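Local structure of stress response kinase A (Escherichia coli, 1ZYL) at residues Y37-Y42 against V53-R58. The protein phosphorylates itself and other proteins on serine and threonine using ATP, and probably suppresses the effects of stress linked to reactive oxygen species. Numbering follows the deposited sequence.
Sequences YENRVY and VVKFYR
The one N-H of R58 NE is shared between two acceptors of E38, the backbone O and the carboxylate OE2, each 2.9 Å from that nitrogen and the latter a salt bridge. OE2 is met nearly along its C-O axis, with carboxylate and guanidinium planes 82° apart, while the backbone O receives NE in its carbonyl plane. Bends at chi2 and chi3 bring the edge of the guanidinium to the carbonyls of Y37 and E38, and NH1 donates to Y37 O from above the carbonyl plane. An alanine at R58 would remove the guanidinium and would probably leave the loop at 37-39 less firmly held against strand 52-57. The other carboxylate oxygen, E38 OE1, is bound by R284, R61 and W280. N39 OD1 accepts a weak bond from R58 N, while ND2 is hydrogen-bonded to D219. Beyond the loop, R40 pairs with F56 and Y42 with V54 as antiparallel hydrogen-bonded pairs; F56 N to R40 O measures 2.8 Å at 175°, the return bond being weak. Between them, V41 CG2 lies 3.5 Å from K55 CG. K55 NZ forms a long, weak ion pair with D217, an inferred magnesium ligand, whose carboxylate would probably favour a charged ammonium, as for the ATP-site lysine of kinase-like folds.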
loop_
_atom_site.group_PDB
_atom_site.type_symbol
_atom_site.label_atom_id
_atom_site.label_comp_id
_atom_site.label_asym_id
_atom_site.label_seq_id
_atom_site.Cartn_x
_atom_site.Cartn_y
_atom_site.Cartn_z
ATOM N N TYR A 37 9.328 -0.217 6.612
ATOM C CA TYR A 37 9.929 1.033 6.169
ATOM C C TYR A 37 9.111 2.284 6.473
ATOM O O TYR A 37 9.647 3.267 6.986
ATOM C CB TYR A 37 10.205 0.985 4.661
ATOM C CG TYR A 37 11.281 0.015 4.246
ATOM C CD1 TYR A 37 12.560 0.096 4.786
ATOM C CD2 TYR A 37 11.021 -0.983 3.306
ATOM C CE1 TYR A 37 13.556 -0.796 4.404
ATOM C CE2 TYR A 37 12.007 -1.882 2.916
ATOM C CZ TYR A 37 13.272 -1.785 3.471
ATOM O OH TYR A 37 14.250 -2.685 3.115
ATOM N N GLU A 38 7.819 2.247 6.150
ATOM C CA GLU A 38 6.945 3.403 6.339
ATOM C C GLU A 38 6.871 3.944 7.751
ATOM O O GLU A 38 7.159 5.122 7.990
ATOM C CB GLU A 38 5.526 3.096 5.866
ATOM C CG GLU A 38 4.639 4.332 5.851
ATOM C CD GLU A 38 5.213 5.437 4.973
ATOM O OE1 GLU A 38 4.815 5.535 3.791
ATOM O OE2 GLU A 38 6.078 6.196 5.459
ATOM N N ASN A 39 6.462 3.088 8.682
ATOM C CA ASN A 39 6.339 3.489 10.074
ATOM C C ASN A 39 7.217 2.600 10.949
ATOM O O ASN A 39 7.658 1.540 10.519
ATOM C CB ASN A 39 4.883 3.362 10.520
ATOM C CG ASN A 39 3.898 3.790 9.447
ATOM O OD1 ASN A 39 3.795 4.973 9.112
ATOM N ND2 ASN A 39 3.160 2.817 8.902
ATOM N N ARG A 40 7.461 3.040 12.179
ATOM C CA ARG A 40 8.267 2.289 13.137
ATOM C C ARG A 40 7.368 1.361 13.962
ATOM O O ARG A 40 6.523 1.825 14.722
ATOM C CB ARG A 40 9.006 3.262 14.067
ATOM C CG ARG A 40 10.430 3.630 13.637
ATOM C CD ARG A 40 11.315 2.397 13.721
ATOM N NE ARG A 40 12.744 2.701 13.766
ATOM C CZ ARG A 40 13.697 1.779 13.908
ATOM N NH1 ARG A 40 14.971 2.143 13.940
ATOM N NH2 ARG A 40 13.380 0.493 14.013
ATOM N N VAL A 41 7.551 0.053 13.799
ATOM C CA VAL A 41 6.762 -0.947 14.516
ATOM C C VAL A 41 7.614 -1.794 15.446
ATOM O O VAL A 41 8.667 -2.293 15.057
ATOM C CB VAL A 41 6.043 -1.919 13.554
ATOM C CG1 VAL A 41 5.505 -3.115 14.340
ATOM C CG2 VAL A 41 4.907 -1.205 12.822
ATOM N N TYR A 42 7.137 -1.962 16.673
ATOM C CA TYR A 42 7.833 -2.756 17.678
ATOM C C TYR A 42 6.830 -3.742 18.268
ATOM O O TYR A 42 5.643 -3.431 18.367
ATOM C CB TYR A 42 8.387 -1.859 18.797
ATOM C CG TYR A 42 9.529 -0.935 18.399
ATOM C CD1 TYR A 42 9.287 0.312 17.823
ATOM C CD2 TYR A 42 10.858 -1.315 18.607
ATOM C CE1 TYR A 42 10.346 1.163 17.462
ATOM C CE2 TYR A 42 11.923 -0.476 18.254
ATOM C CZ TYR A 42 11.663 0.759 17.682
ATOM O OH TYR A 42 12.722 1.575 17.332
ATOM N N VAL A 53 1.971 -5.295 19.147
ATOM C CA VAL A 53 2.888 -4.485 18.348
ATOM C C VAL A 53 2.454 -3.030 18.421
ATOM O O VAL A 53 1.268 -2.726 18.352
ATOM C CB VAL A 53 2.926 -4.915 16.850
ATOM C CG1 VAL A 53 3.442 -6.331 16.716
ATOM C CG2 VAL A 53 1.556 -4.812 16.237
ATOM N N VAL A 54 3.410 -2.129 18.597
ATOM C CA VAL A 54 3.069 -0.719 18.640
ATOM C C VAL A 54 3.478 -0.197 17.283
ATOM O O VAL A 54 4.502 -0.615 16.743
ATOM C CB VAL A 54 3.867 0.076 19.691
ATOM C CG1 VAL A 54 2.949 1.102 20.335
ATOM C CG2 VAL A 54 4.496 -0.851 20.712
ATOM N N LYS A 55 2.679 0.707 16.733
ATOM C CA LYS A 55 2.982 1.267 15.439
ATOM C C LYS A 55 3.045 2.763 15.628
ATOM O O LYS A 55 2.058 3.381 16.031
ATOM C CB LYS A 55 1.877 0.916 14.438
ATOM C CG LYS A 55 2.257 1.028 12.950
ATOM C CD LYS A 55 1.036 0.760 12.057
ATOM C CE LYS A 55 1.413 0.390 10.607
ATOM N NZ LYS A 55 1.820 -1.049 10.413
ATOM N N PHE A 56 4.211 3.345 15.372
ATOM C CA PHE A 56 4.350 4.779 15.484
ATOM C C PHE A 56 4.269 5.347 14.095
ATOM O O PHE A 56 5.184 5.195 13.299
ATOM C CB PHE A 56 5.671 5.168 16.131
ATOM C CG PHE A 56 5.637 5.126 17.621
ATOM C CD1 PHE A 56 5.574 3.912 18.294
ATOM C CD2 PHE A 56 5.649 6.301 18.356
ATOM C CE1 PHE A 56 5.526 3.869 19.679
ATOM C CE2 PHE A 56 5.600 6.269 19.739
ATOM C CZ PHE A 56 5.538 5.049 20.404
ATOM N N TYR A 57 3.148 5.983 13.805
ATOM C CA TYR A 57 2.923 6.576 12.508
ATOM C C TYR A 57 3.960 7.656 12.267
ATOM O O TYR A 57 4.129 8.554 13.085
ATOM C CB TYR A 57 1.506 7.138 12.468
ATOM C CG TYR A 57 0.455 6.047 12.481
ATOM C CD1 TYR A 57 0.164 5.330 11.321
ATOM C CD2 TYR A 57 -0.225 5.709 13.657
ATOM C CE1 TYR A 57 -0.778 4.307 11.321
ATOM C CE2 TYR A 57 -1.177 4.674 13.667
ATOM C CZ TYR A 57 -1.443 3.979 12.491
ATOM O OH TYR A 57 -2.350 2.944 12.469
ATOM N N ARG A 58 4.668 7.562 11.147
ATOM C CA ARG A 58 5.696 8.543 10.843
ATOM C C ARG A 58 5.101 9.938 10.680
ATOM O O ARG A 58 4.193 10.165 9.874
ATOM C CB ARG A 58 6.504 8.130 9.589
ATOM C CG ARG A 58 6.102 8.748 8.240
ATOM C CD ARG A 58 7.332 8.940 7.325
ATOM N NE ARG A 58 8.046 7.688 7.052
ATOM C CZ ARG A 58 9.369 7.595 6.948
ATOM N NH1 ARG A 58 9.951 6.432 6.701
ATOM N NH2 ARG A 58 10.114 8.672 7.107
#